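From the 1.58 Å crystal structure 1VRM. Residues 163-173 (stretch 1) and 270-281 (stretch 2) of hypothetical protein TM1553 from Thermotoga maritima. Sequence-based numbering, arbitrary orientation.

Stretch 1 163-173: GGIAKGYALDR
Stretch 2 (270-281) EDATTADALSTA

This is a close, nearly antiparallel helix-to-helix contact, built around a glycine and fastened by two aspartates that accept hydrogen bonds from the N-terminal part of the facing helix. Helix 166-173 and helix 272-281 run at 169°, and their axes approach to 7.1 Å. Both continue later in the chain. Ile165 and Asp271 hold the N-cap positions, with phi/psi of -135/-18° and -143/159°. Most helical residues lie near -60/-45°; Ala272 (-75/-30°) and Leu278 (-77/-20°) depart most clearly. The i to i+4 backbone bonds include Asp172 N to Gly168 O (2.9 Å) and Asp276 N to Ala272 O (2.8 Å).

The register is set by Gly168 and Thr273, whose CA atoms lie 3.9 Å apart. Ile165 CA and Ala277 CA are 5.1 Å apart. Gly168 allows the close approach. A CB there would point toward the second helix and clash with Ala272 O, Thr273 CA and Asp276 CB. Instead, Gly168 CA makes a CA-H...O contact with Ala272 O at 3.4 Å.

The CA-to-CB bond of Asp172 (chi1 -73°, m; chi2 -23°) points toward the other stretch. Its carboxylate meets backbone NH groups that have no acceptor in a preceding helical turn. Ala272 N donates to Asp172 OD1 at 2.8 Å. Thr273 N donates to Asp172 OD2 at 2.8 Å, and Thr273 OG1 donates to the same OD2 at 2.7 Å. Thr273 is in the m rotamer. Asp271 (chi1 58°, p; chi2 67°) caps its own helix, with Asp271 OD1 accepting from Thr274 N and Thr274 OG1, both at 2.8 Å. Asp271 OD1 is also 3.7 Å from Asp172 OD2, a close pair of like charges; both oxygens also accept hydrogen bonds.

The CA-to-CB bond of Asp276 (chi1 -165°, t; chi2 12°) points toward the other stretch. Gly168 N donates to Asp276 OD2 at 2.9 Å. One water donates to Asp276 OD2 (2.6 Å) and to Gly163 O (2.5 Å), and accepts from Lys167 N (3.1 Å) and Lys167 NZ (3.0 Å). Lys167 has chi angles of -71°, -170°, -70° and -67° (m, t, m, m), which fold its amine back to this water.

Apolar contacts add to these bonds. Leu171 CB packs on Ala272 CB at 3.8 Å, with Leu171 in the m, t rotamer. Ile165, extended as t, t, places CG1 3.6 Å from Thr273 CG2 and CD1 4.3 Å from Ala277 CB. Gly164 (phi/psi -84/-6°) packs through its carbonyl, with Gly164 O 3.2 Å from Asp276 CG. The contact buries 506 Å², both sides summed.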

ATOM      1  N   GLY A 163      -0.058  -1.422  -6.565  1.00  9.20           N
ATOM      2  CA  GLY A 163      -0.186  -2.297  -5.429  1.00 12.24           C
ATOM      3  C   GLY A 163       0.381  -1.667  -4.150  1.00 13.74           C
ATOM      4  O   GLY A 163       0.022  -2.095  -3.038  1.00 14.70           O
ATOM      5  N   GLY A 164       1.263  -0.667  -4.277  1.00  8.34           N
ATOM      6  CA  GLY A 164       1.884  -0.043  -3.111  1.00  8.55           C
ATOM      7  C   GLY A 164       1.032   1.049  -2.477  1.00  8.40           C
ATOM      8  O   GLY A 164       1.395   1.568  -1.427  1.00  9.74           O
ATOM      9  N   ILE A 165      -0.099   1.397  -3.107  1.00  6.07           N
ATOM     10  CA  ILE A 165      -0.965   2.467  -2.633  1.00  6.21           C
ATOM     11  C   ILE A 165      -2.459   2.101  -2.640  1.00  6.22           C
ATOM     12  O   ILE A 165      -3.278   2.767  -1.993  1.00  8.33           O
ATOM     13  CB  ILE A 165      -0.658   3.806  -3.442  1.00  7.78           C
ATOM     14  CG1 ILE A 165      -1.240   5.031  -2.769  1.00  9.52           C
ATOM     15  CG2 ILE A 165      -1.066   3.662  -4.925  1.00  8.85           C
ATOM     16  CD1 ILE A 165      -0.828   6.337  -3.419  1.00 12.97           C
ATOM     17  N   ALA A 166      -2.827   1.050  -3.388  1.00  8.97           N
ATOM     18  CA  ALA A 166      -4.239   0.772  -3.645  1.00 11.96           C
ATOM     19  C   ALA A 166      -4.991   0.317  -2.403  1.00  7.05           C
ATOM     20  O   ALA A 166      -6.169   0.668  -2.257  1.00 10.14           O
ATOM     21  CB  ALA A 166      -4.354  -0.286  -4.728  1.00 13.66           C
ATOM     22  N   LYS A 167      -4.333  -0.426  -1.512  1.00  8.47           N
ATOM     23  CA  LYS A 167      -4.990  -0.810  -0.256  1.00  9.71           C
ATOM     24  C   LYS A 167      -5.324   0.420   0.573  1.00  8.88           C
ATOM     25  O   LYS A 167      -6.437   0.552   1.077  1.00  7.25           O
ATOM     26  CB  LYS A 167      -4.183  -1.806   0.586  1.00 12.13           C
ATOM     27  CG  LYS A 167      -4.100  -3.230   0.027  1.00 17.77           C
ATOM     28  CD  LYS A 167      -3.489  -4.172   1.074  1.00 18.57           C
ATOM     29  CE  LYS A 167      -2.038  -3.924   1.305  1.00 27.58           C
ATOM     30  NZ  LYS A 167      -1.255  -4.280   0.081  1.00 30.17           N
ATOM     31  N   GLY A 168      -4.370   1.357   0.710  1.00  7.89           N
ATOM     32  CA  GLY A 168      -4.615   2.572   1.449  1.00  6.79           C
ATOM     33  C   GLY A 168      -5.752   3.380   0.863  1.00  5.19           C
ATOM     34  O   GLY A 168      -6.606   3.932   1.573  1.00  5.52           O
ATOM     35  N   TYR A 169      -5.722   3.519  -0.451  1.00  5.75           N
ATOM     36  CA  TYR A 169      -6.781   4.233  -1.140  1.00  6.54           C
ATOM     37  C   TYR A 169      -8.160   3.609  -0.844  1.00  5.05           C
ATOM     38  O   TYR A 169      -9.103   4.317  -0.485  1.00  6.58           O
ATOM     39  CB  TYR A 169      -6.473   4.214  -2.628  1.00  7.55           C
ATOM     40  CG  TYR A 169      -7.597   4.800  -3.439  1.00  7.03           C
ATOM     41  CD1 TYR A 169      -7.893   6.143  -3.336  1.00 11.35           C
ATOM     42  CD2 TYR A 169      -8.388   4.029  -4.275  1.00  7.56           C
ATOM     43  CE1 TYR A 169      -8.929   6.716  -4.046  1.00 11.38           C
ATOM     44  CE2 TYR A 169      -9.459   4.607  -4.989  1.00  9.79           C
ATOM     45  CZ  TYR A 169      -9.705   5.928  -4.881  1.00 11.17           C
ATOM     46  OH  TYR A 169     -10.752   6.548  -5.572  1.00 12.85           O
ATOM     47  N   ALA A 170      -8.237   2.289  -1.017  1.00  6.35           N
ATOM     48  CA  ALA A 170      -9.490   1.539  -0.767  1.00  5.13           C
ATOM     49  C   ALA A 170      -9.914   1.727   0.697  1.00  6.33           C
ATOM     50  O   ALA A 170     -11.127   1.884   0.998  1.00  8.57           O
ATOM     51  CB  ALA A 170      -9.307   0.118  -1.067  1.00  7.18           C
ATOM     52  N   LEU A 171      -8.948   1.704   1.606  1.00  4.63           N
ATOM     53  CA  LEU A 171      -9.275   1.849   3.025  1.00  5.77           C
ATOM     54  C   LEU A 171      -9.831   3.228   3.335  1.00  7.12           C
ATOM     55  O   LEU A 171     -10.729   3.359   4.142  1.00  6.93           O
ATOM     56  CB  LEU A 171      -8.105   1.541   3.942  1.00  5.37           C
ATOM     57  CG  LEU A 171      -7.732   0.050   3.900  1.00  8.90           C
ATOM     58  CD1 LEU A 171      -6.357  -0.159   4.549  1.00 11.71           C
ATOM     59  CD2 LEU A 171      -8.752  -0.823   4.553  1.00 13.90           C
ATOM     60  N   ASP A 172      -9.223   4.252   2.766  1.00  6.15           N
ATOM     61  CA  ASP A 172      -9.724   5.607   2.946  1.00  5.96           C
ATOM     62  C   ASP A 172     -11.154   5.729   2.357  1.00  5.02           C
ATOM     63  O   ASP A 172     -12.020   6.309   2.985  1.00  7.89           O
ATOM     64  CB  ASP A 172      -8.781   6.622   2.338  1.00  8.42           C
ATOM     65  CG  ASP A 172      -7.510   6.780   3.160  1.00 10.96           C
ATOM     66  OD1 ASP A 172      -7.536   6.457   4.397  1.00 12.10           O
ATOM     67  OD2 ASP A 172      -6.472   7.195   2.565  1.00 10.93           O
ATOM     68  N   ARG A 173     -11.379   5.169   1.168  1.00  6.30           N
ATOM     69  CA  ARG A 173     -12.727   5.139   0.586  1.00  7.69           C
ATOM     70  C   ARG A 173     -13.715   4.394   1.484  1.00  5.69           C
ATOM     71  O   ARG A 173     -14.857   4.827   1.669  1.00  7.23           O
ATOM     72  CB  ARG A 173     -12.717   4.516  -0.791  1.00  7.41           C
ATOM     73  CG  ARG A 173     -12.392   5.603  -1.800  1.00 14.48           C
ATOM     74  CD  ARG A 173     -12.661   5.186  -3.173  1.00 20.11           C
ATOM     75  NE  ARG A 173     -14.008   4.673  -3.354  1.00 18.12           N
ATOM     76  CZ  ARG A 173     -15.062   5.376  -3.719  1.00 20.47           C
ATOM     77  NH1 ARG A 173     -14.942   6.675  -3.987  1.00 32.42           N
ATOM     78  NH2 ARG A 173     -16.240   4.768  -3.866  1.00 20.98           N
ATOM     79  N   GLU A 270      -2.273  10.043   9.153  1.00  8.56           N
ATOM     80  CA  GLU A 270      -3.607  10.568   9.132  1.00  7.42           C
ATOM     81  C   GLU A 270      -4.565   9.806   8.258  1.00  6.61           C
ATOM     82  O   GLU A 270      -5.789   9.788   8.545  1.00 10.09           O
ATOM     83  CB  GLU A 270      -3.632  12.056   8.758  1.00 10.38           C
ATOM     84  CG  GLU A 270      -4.948  12.711   9.074  1.00 26.31           C
ATOM     85  N   ASP A 271      -4.041   9.227   7.176  1.00  8.52           N
ATOM     86  CA  ASP A 271      -4.861   8.491   6.263  1.00  9.50           C
ATOM     87  C   ASP A 271      -4.110   7.297   5.737  1.00  8.87           C
ATOM     88  O   ASP A 271      -2.858   7.192   5.825  1.00  7.90           O
ATOM     89  CB  ASP A 271      -5.380   9.337   5.125  1.00 11.81           C
ATOM     90  CG  ASP A 271      -4.293   9.953   4.340  1.00 13.10           C
ATOM     91  OD1 ASP A 271      -3.543   9.247   3.679  1.00 19.72           O
ATOM     92  OD2 ASP A 271      -4.170  11.196   4.414  1.00 37.62           O
ATOM     93  N   ALA A 272      -4.880   6.333   5.252  1.00  7.34           N
ATOM     94  CA  ALA A 272      -4.270   5.087   4.883  1.00  6.48           C
ATOM     95  C   ALA A 272      -3.484   5.168   3.561  1.00  4.45           C
ATOM     96  O   ALA A 272      -2.537   4.409   3.381  1.00  6.09           O
ATOM     97  CB  ALA A 272      -5.314   4.010   4.791  1.00  9.83           C
ATOM     98  N   THR A 273      -3.902   6.039   2.644  1.00  6.29           N
ATOM     99  CA  THR A 273      -3.183   6.230   1.420  1.00  6.85           C
ATOM    100  C   THR A 273      -1.715   6.642   1.744  1.00  6.46           C
ATOM    101  O   THR A 273      -0.758   6.069   1.208  1.00  6.86           O
ATOM    102  CB  THR A 273      -3.849   7.280   0.538  1.00  9.76           C
ATOM    103  OG1 THR A 273      -5.192   6.873   0.249  1.00 10.20           O
ATOM    104  CG2 THR A 273      -3.058   7.444  -0.743  1.00 11.44           C
ATOM    105  N   THR A 274      -1.568   7.631   2.611  1.00  7.20           N
ATOM    106  CA  THR A 274      -0.252   8.097   3.040  1.00  6.41           C
ATOM    107  C   THR A 274       0.530   6.964   3.750  1.00  5.82           C
ATOM    108  O   THR A 274       1.709   6.734   3.456  1.00  6.55           O
ATOM    109  CB  THR A 274      -0.402   9.284   3.978  1.00 11.02           C
ATOM    110  OG1 THR A 274      -1.036  10.329   3.250  1.00  9.66           O
ATOM    111  CG2 THR A 274       0.952   9.773   4.537  1.00 11.81           C
ATOM    112  N   ALA A 275      -0.119   6.264   4.675  1.00  6.13           N
ATOM    113  CA  ALA A 275       0.551   5.247   5.443  1.00  8.21           C
ATOM    114  C   ALA A 275       1.023   4.133   4.514  1.00  8.76           C
ATOM    115  O   ALA A 275       2.118   3.602   4.682  1.00  7.78           O
ATOM    116  CB  ALA A 275      -0.378   4.678   6.531  1.00  8.90           C
ATOM    117  N   ASP A 276       0.185   3.757   3.535  1.00  8.16           N
ATOM    118  CA  ASP A 276       0.512   2.667   2.597  1.00  6.24           C
ATOM    119  C   ASP A 276       1.703   3.079   1.695  1.00  5.53           C
ATOM    120  O   ASP A 276       2.693   2.357   1.614  1.00  8.09           O
ATOM    121  CB  ASP A 276      -0.741   2.320   1.760  1.00  7.86           C
ATOM    122  CG  ASP A 276      -0.645   1.018   1.029  1.00 11.83           C
ATOM    123  OD1 ASP A 276       0.265   0.239   1.314  1.00 10.58           O
ATOM    124  OD2 ASP A 276      -1.548   0.797   0.149  1.00 10.23           O
ATOM    125  N   ALA A 277       1.619   4.253   1.029  1.00  4.77           N
ATOM    126  CA  ALA A 277       2.693   4.682   0.124  1.00  6.26           C
ATOM    127  C   ALA A 277       4.010   4.850   0.876  1.00  5.15           C
ATOM    128  O   ALA A 277       5.074   4.459   0.406  1.00  8.03           O
ATOM    129  CB  ALA A 277       2.375   5.952  -0.596  1.00  7.25           C
ATOM    130  N   LEU A 278       3.944   5.482   2.053  1.00  6.54           N
ATOM    131  CA  LEU A 278       5.152   5.763   2.784  1.00  6.65           C
ATOM    132  C   LEU A 278       5.719   4.542   3.495  1.00  5.72           C
ATOM    133  O   LEU A 278       6.922   4.467   3.707  1.00  7.56           O
ATOM    134  CB  LEU A 278       4.967   6.948   3.721  1.00  5.99           C
ATOM    135  CG  LEU A 278       4.684   8.275   3.019  1.00  9.39           C
ATOM    136  CD1 LEU A 278       4.633   9.418   4.022  1.00 12.90           C
ATOM    137  CD2 LEU A 278       5.693   8.604   1.952  1.00 11.04           C
ATOM    138  N   SER A 279       4.913   3.520   3.727  1.00  4.61           N
ATOM    139  CA  SER A 279       5.469   2.312   4.350  1.00  5.46           C
ATOM    140  C   SER A 279       6.352   1.609   3.293  1.00  8.84           C
ATOM    141  O   SER A 279       7.395   1.094   3.624  1.00  7.92           O
ATOM    142  CB  SER A 279       4.413   1.386   4.920  1.00  9.27           C
ATOM    143  OG  SER A 279       3.626   0.803   3.901  1.00 10.54           O
ATOM    144  N   THR A 280       5.918   1.646   2.022  1.00  6.67           N
ATOM    145  CA  THR A 280       6.709   1.096   0.937  1.00  6.28           C
ATOM    146  C   THR A 280       8.004   1.883   0.792  1.00  5.92           C
ATOM    147  O   THR A 280       9.084   1.326   0.725  1.00  8.03           O
ATOM    148  CB  THR A 280       5.865   1.132  -0.371  1.00 10.74           C
ATOM    149  OG1 THR A 280       4.690   0.304  -0.187  1.00 12.29           O
ATOM    150  CG2 THR A 280       6.660   0.653  -1.569  1.00 13.63           C
ATOM    151  N   ALA A 281       7.891   3.207   0.718  1.00  5.89           N
ATOM    152  CA  ALA A 281       9.083   4.035   0.563  1.00  3.42           C
ATOM    153  C   ALA A 281      10.063   3.843   1.731  1.00  3.77           C
ATOM    154  O   ALA A 281      11.266   3.747   1.551  1.00  8.24           O
ATOM    155  CB  ALA A 281       8.717   5.506   0.499  1.00  7.19           C
TER
HETATM  156  O   HOH W   1      -1.456  -1.472  -1.067  1.00 15.75           O